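Hypothetical shikimate 5-dehydrogenase-like protein HI0607 (Haemophilus influenzae, PDB 1NPY) catalyses, in vitro and with low activity, the NADP(+)-dependent oxidation of shikimate to 3-dehydroshikimate, although shikimate may not be its biological substrate. Local coordinates at residues Gln7-Leu12 and Leu33-Lys38; Phe19-His24 and Tyr37-Thr42. One frame throughout, in Å; residues are numbered along the deposited sequence.

Contact 1 (Gln7-Leu12 and Leu33-Lys38)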
loop_
_atom_site.group_PDB
_atom_site.type_symbol
_atom_site.label_atom_id
_atom_site.label_comp_id
_atom_site.label_asym_id
_atom_site.label_seq_id
_atom_site.Cartn_x
_atom_site.Cartn_y
_atom_site.Cartn_z
ATOM N N GLN A 7 -11.916 -18.118 -13.830
ATOM C CA GLN A 7 -11.860 -16.665 -13.895
ATOM C C GLN A 7 -10.406 -16.193 -13.890
ATOM O O GLN A 7 -9.609 -16.706 -13.118
ATOM C CB GLN A 7 -12.659 -16.052 -12.755
ATOM C CG GLN A 7 -14.143 -16.416 -12.943
ATOM C CD GLN A 7 -14.823 -17.068 -11.745
ATOM O OE1 GLN A 7 -15.482 -16.368 -10.968
ATOM N NE2 GLN A 7 -14.727 -18.404 -11.623
ATOM N N LEU A 8 -10.081 -15.214 -14.728
ATOM C CA LEU A 8 -8.742 -14.615 -14.720
ATOM C C LEU A 8 -8.734 -13.328 -13.904
ATOM O O LEU A 8 -9.570 -12.434 -14.096
ATOM C CB LEU A 8 -8.275 -14.320 -16.138
ATOM C CG LEU A 8 -6.938 -13.599 -16.289
ATOM C CD1 LEU A 8 -5.770 -14.381 -15.737
ATOM C CD2 LEU A 8 -6.725 -13.265 -17.760
ATOM N N CYS A 9 -7.802 -13.249 -12.962
ATOM C CA CYS A 9 -7.488 -12.006 -12.295
ATOM C C CYS A 9 -6.045 -11.683 -12.682
ATOM O O CYS A 9 -5.294 -12.577 -13.119
ATOM C CB CYS A 9 -7.627 -12.071 -10.779
ATOM S SG CYS A 9 -9.358 -12.208 -10.291
ATOM N N MET A 10 -5.721 -10.407 -12.588
ATOM C CA MET A 10 -4.475 -9.952 -13.205
ATOM C C MET A 10 -3.933 -8.661 -12.618
ATOM O O MET A 10 -4.533 -8.061 -11.719
ATOM C CB MET A 10 -4.741 -9.751 -14.697
ATOM C CG MET A 10 -5.721 -8.653 -15.081
ATOM S SD MET A 10 -5.839 -8.445 -16.855
ATOM C CE MET A 10 -4.476 -7.325 -17.087
ATOM N N SER A 11 -2.766 -8.253 -13.115
ATOM C CA SER A 11 -2.246 -6.936 -12.768
ATOM C C SER A 11 -1.689 -6.281 -14.048
ATOM O O SER A 11 -1.368 -6.967 -15.020
ATOM C CB SER A 11 -1.145 -7.014 -11.724
ATOM O OG SER A 11 0.018 -7.670 -12.186
ATOM N N LEU A 12 -1.610 -4.959 -14.003
ATOM C CA LEU A 12 -1.005 -4.161 -15.066
ATOM C C LEU A 12 0.016 -3.233 -14.437
ATOM O O LEU A 12 -0.322 -2.475 -13.539
ATOM C CB LEU A 12 -2.056 -3.316 -15.791
ATOM C CG LEU A 12 -2.962 -4.010 -16.791
ATOM C CD1 LEU A 12 -4.088 -3.066 -17.141
ATOM C CD2 LEU A 12 -2.227 -4.445 -18.073
ATOM N N LEU A 33 -10.624 -22.483 -5.398
ATOM C CA LEU A 33 -11.225 -21.507 -6.304
ATOM C C LEU A 33 -10.789 -21.663 -7.751
ATOM O O LEU A 33 -9.602 -21.829 -8.037
ATOM C CB LEU A 33 -10.867 -20.097 -5.875
ATOM C CG LEU A 33 -11.579 -19.552 -4.649
ATOM C CD1 LEU A 33 -10.842 -18.464 -3.922
ATOM C CD2 LEU A 33 -12.962 -19.029 -5.034
ATOM N N ASN A 34 -11.765 -21.640 -8.650
ATOM C CA ASN A 34 -11.498 -21.786 -10.077
ATOM C C ASN A 34 -11.138 -20.455 -10.722
ATOM O O ASN A 34 -11.935 -19.840 -11.449
ATOM C CB ASN A 34 -12.728 -22.366 -10.786
ATOM C CG ASN A 34 -12.414 -22.796 -12.210
ATOM O OD1 ASN A 34 -11.250 -23.009 -12.557
ATOM N ND2 ASN A 34 -13.454 -22.964 -13.024
ATOM N N PHE A 35 -9.929 -20.029 -10.374
ATOM C CA PHE A 35 -9.354 -18.722 -10.689
ATOM C C PHE A 35 -7.887 -18.983 -11.029
ATOM O O PHE A 35 -7.271 -19.913 -10.489
ATOM C CB PHE A 35 -9.354 -17.795 -9.478
ATOM C CG PHE A 35 -10.615 -16.992 -9.248
ATOM C CD1 PHE A 35 -11.801 -17.599 -8.856
ATOM C CD2 PHE A 35 -10.586 -15.607 -9.330
ATOM C CE1 PHE A 35 -12.935 -16.854 -8.614
ATOM C CE2 PHE A 35 -11.696 -14.857 -9.085
ATOM C CZ PHE A 35 -12.886 -15.481 -8.740
ATOM N N ILE A 36 -7.338 -18.144 -11.905
ATOM C CA ILE A 36 -5.902 -18.000 -12.148
ATOM C C ILE A 36 -5.516 -16.530 -12.161
ATOM O O ILE A 36 -6.346 -15.644 -12.412
ATOM C CB ILE A 36 -5.462 -18.635 -13.471
ATOM C CG1 ILE A 36 -6.257 -18.071 -14.649
ATOM C CG2 ILE A 36 -5.546 -20.133 -13.376
ATOM C CD1 ILE A 36 -5.670 -18.367 -16.037
ATOM N N TYR A 37 -4.259 -16.249 -11.827
ATOM C CA TYR A 37 -3.757 -14.891 -11.788
ATOM C C TYR A 37 -2.513 -14.778 -12.682
ATOM O O TYR A 37 -1.676 -15.684 -12.685
ATOM C CB TYR A 37 -3.308 -14.524 -10.375
ATOM C CG TYR A 37 -3.101 -13.044 -10.108
ATOM C CD1 TYR A 37 -4.097 -12.291 -9.481
ATOM C CD2 TYR A 37 -1.924 -12.379 -10.456
ATOM C CE1 TYR A 37 -3.936 -10.954 -9.194
ATOM C CE2 TYR A 37 -1.742 -11.039 -10.147
ATOM C CZ TYR A 37 -2.742 -10.332 -9.491
ATOM O OH TYR A 37 -2.619 -9.010 -9.143
ATOM N N LYS A 38 -2.418 -13.694 -13.440
ATOM C CA LYS A 38 -1.168 -13.390 -14.141
ATOM C C LYS A 38 -0.906 -11.896 -14.235
ATOM O O LYS A 38 -1.826 -11.102 -14.432
ATOM C CB LYS A 38 -1.191 -13.978 -15.552
ATOM C CG LYS A 38 0.198 -14.099 -16.152
ATOM C CD LYS A 38 0.150 -14.562 -17.598
ATOM C CE LYS A 38 0.340 -13.394 -18.554
ATOM N NZ LYS A 38 1.723 -12.811 -18.506
#
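Five backbone hydrogen bonds join Gln-7, Cys-9 and Ser-11 to Asn-34, Ile-36 and Lys-38 in the ladder of two parallel strands, whose axes diverge by 20°. The straightest runs from Cys-9 N to Ile-36 O, 2.9 Å with 174° at the hydrogen; Ile-36 N reaches Gln-7 O at 2.9 Å. The bonds lengthen toward Ser-11, whose N lies 3.3 Å from Lys-38 O.

On the face bearing Phe-35 and Tyr-37, Gln-7 lays CB over the centre of the Phe-35 ring, 3.9 Å from the centroid and 7° off its normal, a CH-pi contact. The Gln-7 amide is turned against the ring and passes beyond its rim, OE1 3.5 Å from Phe-35 CE1. Cys-9 SG meets the ring at its edge, 3.7 Å from Phe-35 CE2, while Cys-9 CB touches Tyr-37 CD1. The Tyr-37 ring lies against the backbone of Met-10, whose CA is over its centre. On the other face Leu-8 CD1 packs on Ile-36 CG1 at 3.9 Å.

Helix 19-31 connects the two strands in a beta-alpha-beta unit. Tyr-28 of that helix touches Cys-9, Phe-35 and Tyr-37, helix 235-251 adds Thr-251 against Phe-35, and strand 59-62 pairs with 7-12 along its other edge.

Contact 2 (Phe19-His24 and Tyr37-Thr42); sequences FGTTFH and YKAFTT
His-24 and Tyr-37 form an offset stack, the aromatic core of this helix-on-strand contact. Their ring planes are within 7° of parallel and their centroids 4.2 Å apart. The overlap is partial: Tyr-37 CE1 sits over the centre of the imidazole, 3.5 Å from His-24 ND1, whereas ND1 itself lies toward the rim of the phenol ring. His-24 CB extends the contact beyond the ring, reaching Tyr-37 CD1 at 3.6 Å.

The polar interactions centre on Gly-20 O and Thr-21 OG1. His-24 ND1 donates to Gly-20 O, one turn earlier, at 3.1 Å, with the oxygen exactly in the imidazole plane. The same carbonyl accepts the helical bond from His-24 N, so two donors from one residue grip it. His-24 CG lies anti to the carbonyl carbon, beside the backbone N (chi1 -73°), and the bond from ND1 helps fix the ring's rotation about CB-CG, holding it flat against Tyr-37. Across the contact, Thr-21 OG1 accepts a weak hydrogen bond from Ala-39 N, 3.2 Å long and bent to 135° at the hydrogen.

Van der Waals contacts complete the interface. Gly-20 O stands above the Tyr-37 ring toward its rim, on the same face as His-24 ND1. The Gly-20 backbone packs against the ring, Gly-20 C lying 3.8 Å from Tyr-37 CE2. The two branches of Thr-21 touch successive parts of the strand: CG2 lies 3.5 Å from Tyr-37 O, and OG1 touches Ala-39 CB.

The axes of helix 19-24 and strand 37-40 run antiparallel, 7.0 Å apart at closest approach; helix 19-31 is the crossover helix of the beta-alpha-beta unit. Phe-19 and Phe-23 of the same helix pack on helices 235-251 and 257-268.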
loop_
_atom_site.group_PDB
_atom_site.type_symbol
_atom_site.label_atom_id
_atom_site.label_comp_id
_atom_site.label_asym_id
_atom_site.label_seq_id
_atom_site.Cartn_x
_atom_site.Cartn_y
_atom_site.Cartn_z
ATOM N N PHE A 19 5.326 -11.189 -7.484
ATOM C CA PHE A 19 4.719 -11.342 -6.165
ATOM C C PHE A 19 3.268 -11.795 -6.287
ATOM O O PHE A 19 2.893 -12.826 -5.764
ATOM C CB PHE A 19 4.770 -10.061 -5.319
ATOM C CG PHE A 19 3.977 -10.190 -4.038
ATOM C CD1 PHE A 19 4.512 -10.862 -2.958
ATOM C CD2 PHE A 19 2.687 -9.697 -3.951
ATOM C CE1 PHE A 19 3.795 -11.031 -1.802
ATOM C CE2 PHE A 19 1.953 -9.864 -2.794
ATOM C CZ PHE A 19 2.514 -10.530 -1.724
ATOM N N GLY A 20 2.430 -11.026 -6.977
ATOM C CA GLY A 20 1.003 -11.322 -6.997
ATOM C C GLY A 20 0.670 -12.622 -7.701
ATOM O O GLY A 20 -0.202 -13.392 -7.259
ATOM N N THR A 21 1.328 -12.912 -8.818
ATOM C CA THR A 21 1.122 -14.171 -9.533
ATOM C C THR A 21 1.426 -15.358 -8.610
ATOM O O THR A 21 0.661 -16.325 -8.551
ATOM C CB THR A 21 1.959 -14.228 -10.820
ATOM O OG1 THR A 21 1.616 -13.115 -11.652
ATOM C CG2 THR A 21 1.669 -15.451 -11.658
ATOM N N THR A 22 2.490 -15.269 -7.822
ATOM C CA THR A 22 2.802 -16.359 -6.896
ATOM C C THR A 22 1.776 -16.509 -5.769
ATOM O O THR A 22 1.211 -17.577 -5.528
ATOM C CB THR A 22 4.218 -16.130 -6.344
ATOM O OG1 THR A 22 5.145 -16.137 -7.437
ATOM C CG2 THR A 22 4.663 -17.295 -5.481
ATOM N N PHE A 23 1.476 -15.372 -5.158
ATOM C CA PHE A 23 0.630 -15.250 -3.964
ATOM C C PHE A 23 -0.806 -15.614 -4.279
ATOM O O PHE A 23 -1.404 -16.436 -3.587
ATOM C CB PHE A 23 0.706 -13.799 -3.482
ATOM C CG PHE A 23 -0.034 -13.489 -2.222
ATOM C CD1 PHE A 23 0.548 -13.732 -0.989
ATOM C CD2 PHE A 23 -1.282 -12.888 -2.241
ATOM C CE1 PHE A 23 -0.130 -13.408 0.198
ATOM C CE2 PHE A 23 -1.930 -12.544 -1.065
ATOM C CZ PHE A 23 -1.365 -12.851 0.162
ATOM N N HIS A 24 -1.390 -14.983 -5.300
ATOM C CA HIS A 24 -2.801 -15.262 -5.578
ATOM C C HIS A 24 -3.060 -16.705 -6.048
ATOM O O HIS A 24 -4.017 -17.375 -5.632
ATOM C CB HIS A 24 -3.362 -14.252 -6.589
ATOM C CG HIS A 24 -3.572 -12.877 -6.041
ATOM N ND1 HIS A 24 -2.598 -11.900 -6.071
ATOM C CD2 HIS A 24 -4.684 -12.280 -5.557
ATOM C CE1 HIS A 24 -3.078 -10.789 -5.537
ATOM N NE2 HIS A 24 -4.350 -10.990 -5.234
ATOM N N TYR A 37 -4.259 -16.249 -11.827
ATOM C CA TYR A 37 -3.757 -14.891 -11.788
ATOM C C TYR A 37 -2.513 -14.778 -12.682
ATOM O O TYR A 37 -1.676 -15.684 -12.685
ATOM C CB TYR A 37 -3.308 -14.524 -10.375
ATOM C CG TYR A 37 -3.101 -13.044 -10.108
ATOM C CD1 TYR A 37 -4.097 -12.291 -9.481
ATOM C CD2 TYR A 37 -1.924 -12.379 -10.456
ATOM C CE1 TYR A 37 -3.936 -10.954 -9.194
ATOM C CE2 TYR A 37 -1.742 -11.039 -10.147
ATOM C CZ TYR A 37 -2.742 -10.332 -9.491
ATOM O OH TYR A 37 -2.619 -9.010 -9.143
ATOM N N LYS A 38 -2.418 -13.694 -13.440
ATOM C CA LYS A 38 -1.168 -13.390 -14.141
ATOM C C LYS A 38 -0.906 -11.896 -14.235
ATOM O O LYS A 38 -1.826 -11.102 -14.432
ATOM C CB LYS A 38 -1.191 -13.978 -15.552
ATOM C CG LYS A 38 0.198 -14.099 -16.152
ATOM C CD LYS A 38 0.150 -14.562 -17.598
ATOM C CE LYS A 38 0.340 -13.394 -18.554
ATOM N NZ LYS A 38 1.723 -12.811 -18.506
ATOM N N ALA A 39 0.359 -11.502 -14.084
ATOM C CA ALA A 39 0.785 -10.141 -14.359
ATOM C C ALA A 39 0.954 -9.895 -15.857
ATOM O O ALA A 39 1.494 -10.714 -16.611
ATOM C CB ALA A 39 2.098 -9.865 -13.634
ATOM N N PHE A 40 0.525 -8.704 -16.252
ATOM C CA PHE A 40 0.635 -8.238 -17.628
ATOM C C PHE A 40 1.266 -6.856 -17.649
ATOM O O PHE A 40 1.405 -6.182 -16.629
ATOM C CB PHE A 40 -0.738 -8.160 -18.297
ATOM C CG PHE A 40 -1.435 -9.473 -18.539
ATOM C CD1 PHE A 40 -1.520 -10.019 -19.808
ATOM C CD2 PHE A 40 -2.146 -10.096 -17.530
ATOM C CE1 PHE A 40 -2.220 -11.187 -20.045
ATOM C CE2 PHE A 40 -2.856 -11.259 -17.767
ATOM C CZ PHE A 40 -2.904 -11.810 -19.033
ATOM N N THR A 41 1.691 -6.407 -18.822
ATOM C CA THR A 41 2.078 -5.024 -19.039
ATOM C C THR A 41 1.373 -4.534 -20.296
ATOM O O THR A 41 0.695 -5.284 -20.998
ATOM C CB THR A 41 3.595 -4.853 -19.155
ATOM O OG1 THR A 41 3.954 -3.457 -19.116
ATOM C CG2 THR A 41 4.061 -5.434 -20.492
ATOM N N THR A 42 1.485 -3.234 -20.523
ATOM C CA THR A 42 0.865 -2.591 -21.669
ATOM C C THR A 42 1.516 -1.246 -21.896
ATOM O O THR A 42 2.163 -0.694 -20.995
ATOM C CB THR A 42 -0.661 -2.387 -21.427
ATOM O OG1 THR A 42 -1.321 -1.860 -22.583
ATOM C CG2 THR A 42 -0.923 -1.355 -20.335
#

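Contacts 1 and 2 share strand 35-40 and have centres 8 Å apart. Tyr-37 joins them directly: its ring is held between the backbone of strand 7-12 and helix 19-31. Further along, a probable hydrogen bond from Phe-40 N to Ser-11 O (2.8 Å) continues the parallel ladder, and Met-10 CE packs on Phe-40 CD2 at 3.6 Å. Both lie in the substrate-binding domain, within the beta-alpha-beta unit that ends in strand 35-40, an outermost strand of the mixed sheet within this chain. Outside both contacts, Lys-67, the inferred proton donor/acceptor, has its side chain about 10 Å from that of Ser-11, and Asp-103, inferred to bind substrate, about 11 Å from that of His-24.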